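Local coordinates for protein DNA polymerase (Pyrobaculum calidifontis, PDB 5MDN) that probably catalyses template-directed DNA synthesis, adding deoxyribonucleotides from their triphosphates to a growing strand with release of diphosphate, as a family B polymerase, at residues P185-E199 with D208-F222. Sequence-based numbering, arbitrary orientation.
Sequences PVVMLAVKTSDGREE and DRRVIRGFVDFVKEF
Leu-189, Val-191 and Thr-193, on strand 186-193, press into three phenylalanines of helix 209-222, which lies along one face of the sheet at 35° to the strand. Leu-189 sets CD1 over one face of the Phe-215 ring and brings CD2 to 3.5 Å from Phe-215 CD1, while Val-191 CG1 meets the same ring at its edge. The other methyl, Val-191 CG2, sits over a face of Phe-218 in a CH-pi contact, 3.9 Å from the ring centroid; Thr-193 CG2 touches that ring at its edge, 3.6 Å from Phe-218 CE2. Thr-193 CB lies over Phe-222. Nearer the start of the helix, Val-211 has CG2 anti to its backbone N, directed at Leu-189 CB 3.6 Å away.

Polar contacts mark both ends. Val-186 N donates to Asp-208 OD2 (3.0 Å, 163°), reaching it from above the carboxylate plane; the same oxygen forms a salt bridge with Arg-243 of helix 232-247. With alanine in place of Asp-208, Val-186 N would probably lose this acceptor and Arg-243 its carboxylate partner. At the far end, Thr-193 OG1 accepts from Arg-197 N and Gly-196 N, an ST motif that ties down the hairpin turn. Beyond it, Asp-195 OD2 meets the Phe-222 edge 3.4 Å from Phe-222 CE1 and pairs with Arg-197 NH2, whose guanidinium presents a face to Phe-222 CD1 with the planes 75° apart.

The helix packs on the sheet of the RNase H-like exonuclease domain, and Leu-189 lies about 7 Å, side chain to side chain, from the metal-binding Asp-169 and Asp-236. Apolar burial probably holds the helix on the sheet, while the buried carboxylate, shared by Val-186 N and Arg-243, is likely to fix where its first turn sits.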
loop_
_atom_site.group_PDB
_atom_site.type_symbol
_atom_site.label_atom_id
_atom_site.label_comp_id
_atom_site.label_asym_id
_atom_site.label_seq_id
_atom_site.Cartn_x
_atom_site.Cartn_y
_atom_site.Cartn_z
ATOM N N PRO A 185 11.489 25.270 -11.691
ATOM C CA PRO A 185 10.713 24.738 -12.813
ATOM C C PRO A 185 10.809 23.224 -12.955
ATOM O O PRO A 185 11.756 22.580 -12.497
ATOM C CB PRO A 185 11.360 25.430 -14.020
ATOM C CG PRO A 185 12.787 25.566 -13.620
ATOM C CD PRO A 185 12.767 25.855 -12.134
ATOM N N VAL A 186 9.793 22.665 -13.611
ATOM C CA VAL A 186 9.808 21.258 -14.008
ATOM C C VAL A 186 10.762 21.113 -15.191
ATOM O O VAL A 186 10.460 21.552 -16.303
ATOM C CB VAL A 186 8.403 20.753 -14.358
ATOM C CG1 VAL A 186 8.467 19.343 -14.929
ATOM C CG2 VAL A 186 7.503 20.791 -13.131
ATOM N N VAL A 187 11.920 20.500 -14.949
ATOM C CA VAL A 187 12.996 20.496 -15.938
ATOM C C VAL A 187 12.713 19.495 -17.055
ATOM O O VAL A 187 12.846 19.815 -18.241
ATOM C CB VAL A 187 14.345 20.224 -15.242
ATOM C CG1 VAL A 187 15.209 19.271 -16.055
ATOM C CG2 VAL A 187 15.082 21.534 -14.988
ATOM N N MET A 188 12.316 18.272 -16.699
ATOM C CA MET A 188 12.036 17.239 -17.684
ATOM C C MET A 188 10.801 16.456 -17.265
ATOM O O MET A 188 10.511 16.309 -16.075
ATOM C CB MET A 188 13.222 16.276 -17.853
ATOM C CG MET A 188 14.277 16.728 -18.850
ATOM S SD MET A 188 15.599 15.511 -19.011
ATOM C CE MET A 188 16.441 16.109 -20.474
ATOM N N LEU A 189 10.073 15.958 -18.262
ATOM C CA LEU A 189 8.904 15.117 -18.016
ATOM C C LEU A 189 8.802 14.122 -19.162
ATOM O O LEU A 189 8.532 14.517 -20.301
ATOM C CB LEU A 189 7.633 15.959 -17.899
ATOM C CG LEU A 189 6.351 15.299 -17.382
ATOM C CD1 LEU A 189 5.449 16.342 -16.740
ATOM C CD2 LEU A 189 5.605 14.572 -18.489
ATOM N N ALA A 190 9.012 12.844 -18.867
ATOM C CA ALA A 190 8.873 11.790 -19.858
ATOM C C ALA A 190 7.532 11.086 -19.712
ATOM O O ALA A 190 6.955 11.023 -18.623
ATOM C CB ALA A 190 10.000 10.765 -19.741
ATOM N N VAL A 191 7.041 10.555 -20.828
ATOM C CA VAL A 191 5.837 9.738 -20.855
ATOM C C VAL A 191 6.116 8.496 -21.688
ATOM O O VAL A 191 6.858 8.550 -22.675
ATOM C CB VAL A 191 4.620 10.511 -21.416
ATOM C CG1 VAL A 191 4.295 11.713 -20.542
ATOM C CG2 VAL A 191 4.876 10.955 -22.854
ATOM N N LYS A 192 5.541 7.369 -21.273
ATOM C CA LYS A 192 5.613 6.128 -22.028
ATOM C C LYS A 192 4.242 5.471 -21.991
ATOM O O LYS A 192 3.522 5.567 -20.995
ATOM C CB LYS A 192 6.690 5.184 -21.473
ATOM C CG LYS A 192 6.989 3.988 -22.366
ATOM C CD LYS A 192 8.168 3.178 -21.848
ATOM C CE LYS A 192 8.293 1.853 -22.586
ATOM N NZ LYS A 192 8.748 2.030 -23.992
ATOM N N THR A 193 3.890 4.798 -23.083
ATOM C CA THR A 193 2.518 4.380 -23.326
ATOM C C THR A 193 2.477 2.899 -23.671
ATOM O O THR A 193 3.465 2.312 -24.115
ATOM C CB THR A 193 1.866 5.180 -24.468
ATOM O OG1 THR A 193 2.357 4.706 -25.728
ATOM C CG2 THR A 193 2.174 6.662 -24.340
ATOM N N SER A 194 1.305 2.302 -23.455
ATOM C CA SER A 194 1.124 0.893 -23.783
ATOM C C SER A 194 1.145 0.657 -25.288
ATOM O O SER A 194 1.462 -0.452 -25.732
ATOM C CB SER A 194 -0.184 0.380 -23.181
ATOM O OG SER A 194 -1.270 1.219 -23.530
ATOM N N ASP A 195 0.786 1.669 -26.084
ATOM C CA ASP A 195 0.960 1.576 -27.531
ATOM C C ASP A 195 2.415 1.304 -27.893
ATOM O O ASP A 195 2.710 0.451 -28.738
ATOM C CB ASP A 195 0.471 2.858 -28.207
ATOM C CG ASP A 195 -1.040 2.943 -28.281
ATOM O OD1 ASP A 195 -1.713 1.947 -27.937
ATOM O OD2 ASP A 195 -1.552 4.008 -28.687
ATOM N N GLY A 196 3.340 2.023 -27.257
ATOM C CA GLY A 196 4.743 1.926 -27.604
ATOM C C GLY A 196 5.400 3.280 -27.773
ATOM O O GLY A 196 6.580 3.364 -28.128
ATOM N N ARG A 197 4.645 4.349 -27.531
ATOM C CA ARG A 197 5.175 5.696 -27.678
ATOM C C ARG A 197 6.012 6.090 -26.466
ATOM O O ARG A 197 5.747 5.674 -25.334
ATOM C CB ARG A 197 4.047 6.715 -27.854
ATOM C CG ARG A 197 3.075 6.433 -28.988
ATOM C CD ARG A 197 2.048 7.555 -29.067
ATOM N NE ARG A 197 0.721 7.096 -29.463
ATOM C CZ ARG A 197 -0.373 7.849 -29.396
ATOM N NH1 ARG A 197 -0.296 9.096 -28.951
ATOM N NH2 ARG A 197 -1.544 7.357 -29.778
ATOM N N GLU A 198 7.034 6.907 -26.721
ATOM C CA GLU A 198 7.760 7.606 -25.671
ATOM C C GLU A 198 8.077 9.017 -26.138
ATOM O O GLU A 198 8.417 9.226 -27.305
ATOM C CB GLU A 198 9.078 6.905 -25.310
ATOM C CG GLU A 198 8.997 5.410 -25.066
ATOM C CD GLU A 198 10.333 4.835 -24.630
ATOM O OE1 GLU A 198 11.222 5.628 -24.254
ATOM O OE2 GLU A 198 10.497 3.598 -24.664
ATOM N N GLU A 199 7.988 9.975 -25.218
ATOM C CA GLU A 199 8.371 11.354 -25.488
ATOM C C GLU A 199 8.841 12.000 -24.195
ATOM O O GLU A 199 8.394 11.643 -23.103
ATOM C CB GLU A 199 7.237 12.189 -26.102
ATOM C CG GLU A 199 6.995 11.936 -27.582
ATOM C CD GLU A 199 6.110 12.989 -28.218
ATOM O OE1 GLU A 199 5.709 13.938 -27.511
ATOM O OE2 GLU A 199 5.821 12.870 -29.427
ATOM N N ASP A 208 9.282 26.568 -17.972
ATOM C CA ASP A 208 8.689 25.245 -18.105
ATOM C C ASP A 208 7.230 25.328 -18.540
ATOM O O ASP A 208 6.385 24.543 -18.101
ATOM C CB ASP A 208 8.821 24.462 -16.804
ATOM C CG ASP A 208 8.354 25.246 -15.603
ATOM O OD1 ASP A 208 8.581 26.475 -15.572
ATOM O OD2 ASP A 208 7.768 24.632 -14.685
ATOM N N ARG A 209 6.911 26.298 -19.399
ATOM C CA ARG A 209 5.572 26.353 -19.977
ATOM C C ARG A 209 5.392 25.300 -21.062
ATOM O O ARG A 209 4.324 24.685 -21.161
ATOM C CB ARG A 209 5.297 27.739 -20.558
ATOM C CG ARG A 209 5.297 28.881 -19.562
ATOM C CD ARG A 209 5.066 30.206 -20.276
ATOM N NE ARG A 209 4.746 31.302 -19.366
ATOM C CZ ARG A 209 3.510 31.656 -19.030
ATOM N NH1 ARG A 209 2.470 31.003 -19.531
ATOM N NH2 ARG A 209 3.313 32.671 -18.198
ATOM N N ARG A 210 6.421 25.094 -21.890
ATOM C CA ARG A 210 6.332 24.128 -22.981
ATOM C C ARG A 210 6.086 22.705 -22.488
ATOM O O ARG A 210 5.433 21.918 -23.182
ATOM C CB ARG A 210 7.609 24.165 -23.824
ATOM C CG ARG A 210 8.899 23.991 -23.026
ATOM C CD ARG A 210 10.136 24.278 -23.878
ATOM N NE ARG A 210 10.344 23.244 -24.895
ATOM C CZ ARG A 210 11.278 23.291 -25.840
ATOM N NH1 ARG A 210 12.103 24.327 -25.913
ATOM N NH2 ARG A 210 11.381 22.299 -26.717
ATOM N N VAL A 211 6.600 22.352 -21.306
ATOM C CA VAL A 211 6.532 20.966 -20.849
ATOM C C VAL A 211 5.169 20.655 -20.237
ATOM O O VAL A 211 4.573 19.611 -20.525
ATOM C CB VAL A 211 7.683 20.668 -19.869
ATOM C CG1 VAL A 211 7.768 21.731 -18.790
ATOM C CG2 VAL A 211 7.502 19.298 -19.240
ATOM N N ILE A 212 4.649 21.547 -19.389
ATOM C CA ILE A 212 3.318 21.330 -18.828
ATOM C C ILE A 212 2.273 21.346 -19.935
ATOM O O ILE A 212 1.337 20.535 -19.941
ATOM C CB ILE A 212 3.010 22.374 -17.738
ATOM C CG1 ILE A 212 3.955 22.203 -16.548
ATOM C CG2 ILE A 212 1.561 22.258 -17.275
ATOM C CD1 ILE A 212 3.779 23.257 -15.471
ATOM N N ARG A 213 2.418 22.265 -20.891
ATOM C CA ARG A 213 1.541 22.272 -22.055
ATOM C C ARG A 213 1.666 20.973 -22.843
ATOM O O ARG A 213 0.663 20.411 -23.297
ATOM C CB ARG A 213 1.872 23.469 -22.944
ATOM C CG ARG A 213 0.863 23.726 -24.044
ATOM C CD ARG A 213 -0.473 24.153 -23.455
ATOM N NE ARG A 213 -1.478 23.099 -23.508
ATOM C CZ ARG A 213 -2.506 23.009 -22.670
ATOM N NH1 ARG A 213 -2.665 23.914 -21.714
ATOM N NH2 ARG A 213 -3.378 22.019 -22.791
ATOM N N GLY A 214 2.897 20.483 -23.018
ATOM C CA GLY A 214 3.096 19.246 -23.757
ATOM C C GLY A 214 2.534 18.031 -23.043
ATOM O O GLY A 214 1.964 17.137 -23.676
ATOM N N PHE A 215 2.702 17.971 -21.719
ATOM C CA PHE A 215 2.137 16.868 -20.946
ATOM C C PHE A 215 0.616 16.838 -21.062
ATOM O O PHE A 215 0.023 15.789 -21.338
ATOM C CB PHE A 215 2.566 16.976 -19.483
ATOM C CG PHE A 215 2.027 15.880 -18.608
ATOM C CD1 PHE A 215 2.149 14.550 -18.982
ATOM C CD2 PHE A 215 1.408 16.177 -17.405
ATOM C CE1 PHE A 215 1.654 13.540 -18.174
ATOM C CE2 PHE A 215 0.913 15.172 -16.595
ATOM C CZ PHE A 215 1.036 13.852 -16.979
ATOM N N VAL A 216 -0.031 17.985 -20.839
ATOM C CA VAL A 216 -1.491 18.049 -20.889
ATOM C C VAL A 216 -1.995 17.660 -22.275
ATOM O O VAL A 216 -2.944 16.880 -22.414
ATOM C CB VAL A 216 -1.982 19.449 -20.479
ATOM C CG1 VAL A 216 -3.480 19.561 -20.682
ATOM C CG2 VAL A 216 -1.620 19.733 -19.031
ATOM N N ASP A 217 -1.367 18.200 -23.323
ATOM C CA ASP A 217 -1.797 17.886 -24.683
ATOM C C ASP A 217 -1.616 16.405 -24.998
ATOM O O ASP A 217 -2.444 15.811 -25.698
ATOM C CB ASP A 217 -1.038 18.748 -25.691
ATOM C CG ASP A 217 -1.555 20.172 -25.746
ATOM O OD1 ASP A 217 -2.781 20.359 -25.588
ATOM O OD2 ASP A 217 -0.744 21.099 -25.956
ATOM N N PHE A 218 -0.541 15.793 -24.495
ATOM C CA PHE A 218 -0.314 14.376 -24.768
ATOM C C PHE A 218 -1.366 13.505 -24.089
ATOM O O PHE A 218 -1.867 12.548 -24.692
ATOM C CB PHE A 218 1.091 13.965 -24.327
ATOM C CG PHE A 218 1.503 12.604 -24.823
ATOM C CD1 PHE A 218 2.136 12.464 -26.048
ATOM C CD2 PHE A 218 1.253 11.468 -24.072
ATOM C CE1 PHE A 218 2.514 11.218 -26.512
ATOM C CE2 PHE A 218 1.628 10.219 -24.531
ATOM C CZ PHE A 218 2.259 10.094 -25.752
ATOM N N VAL A 219 -1.696 13.805 -22.829
ATOM C CA VAL A 219 -2.719 13.035 -22.125
ATOM C C VAL A 219 -4.055 13.137 -22.851
ATOM O O VAL A 219 -4.761 12.137 -23.028
ATOM C CB VAL A 219 -2.829 13.504 -20.661
ATOM C CG1 VAL A 219 -4.010 12.835 -19.970
ATOM C CG2 VAL A 219 -1.537 13.214 -19.914
ATOM N N LYS A 220 -4.417 14.343 -23.291
ATOM C CA LYS A 220 -5.648 14.512 -24.055
ATOM C C LYS A 220 -5.551 13.831 -25.416
ATOM O O LYS A 220 -6.553 13.312 -25.926
ATOM C CB LYS A 220 -5.959 16.000 -24.222
ATOM C CG LYS A 220 -6.215 16.740 -22.917
ATOM C CD LYS A 220 -6.703 18.155 -23.183
ATOM C CE LYS A 220 -5.656 18.967 -23.924
ATOM N NZ LYS A 220 -6.058 20.394 -24.066
ATOM N N GLU A 221 -4.358 13.822 -26.009
ATOM C CA GLU A 221 -4.169 13.224 -27.326
ATOM C C GLU A 221 -4.272 11.704 -27.244
ATOM O O GLU A 221 -4.979 11.071 -28.037
ATOM C CB GLU A 221 -2.802 13.646 -27.881
ATOM C CG GLU A 221 -2.514 13.297 -29.334
ATOM C CD GLU A 221 -3.434 14.045 -30.281
ATOM O OE1 GLU A 221 -3.848 15.170 -29.923
ATOM O OE2 GLU A 221 -3.738 13.520 -31.373
ATOM N N PHE A 222 -3.572 11.105 -26.276
ATOM C CA PHE A 222 -3.560 9.654 -26.110
ATOM C C PHE A 222 -4.842 9.137 -25.459
ATOM O O PHE A 222 -5.308 8.041 -25.793
ATOM C CB PHE A 222 -2.336 9.245 -25.289
ATOM C CG PHE A 222 -2.272 7.779 -24.967
ATOM C CD1 PHE A 222 -2.334 6.828 -25.972
ATOM C CD2 PHE A 222 -2.134 7.353 -23.656
ATOM C CE1 PHE A 222 -2.270 5.479 -25.674
ATOM C CE2 PHE A 222 -2.069 6.008 -23.354
ATOM C CZ PHE A 222 -2.135 5.071 -24.362
#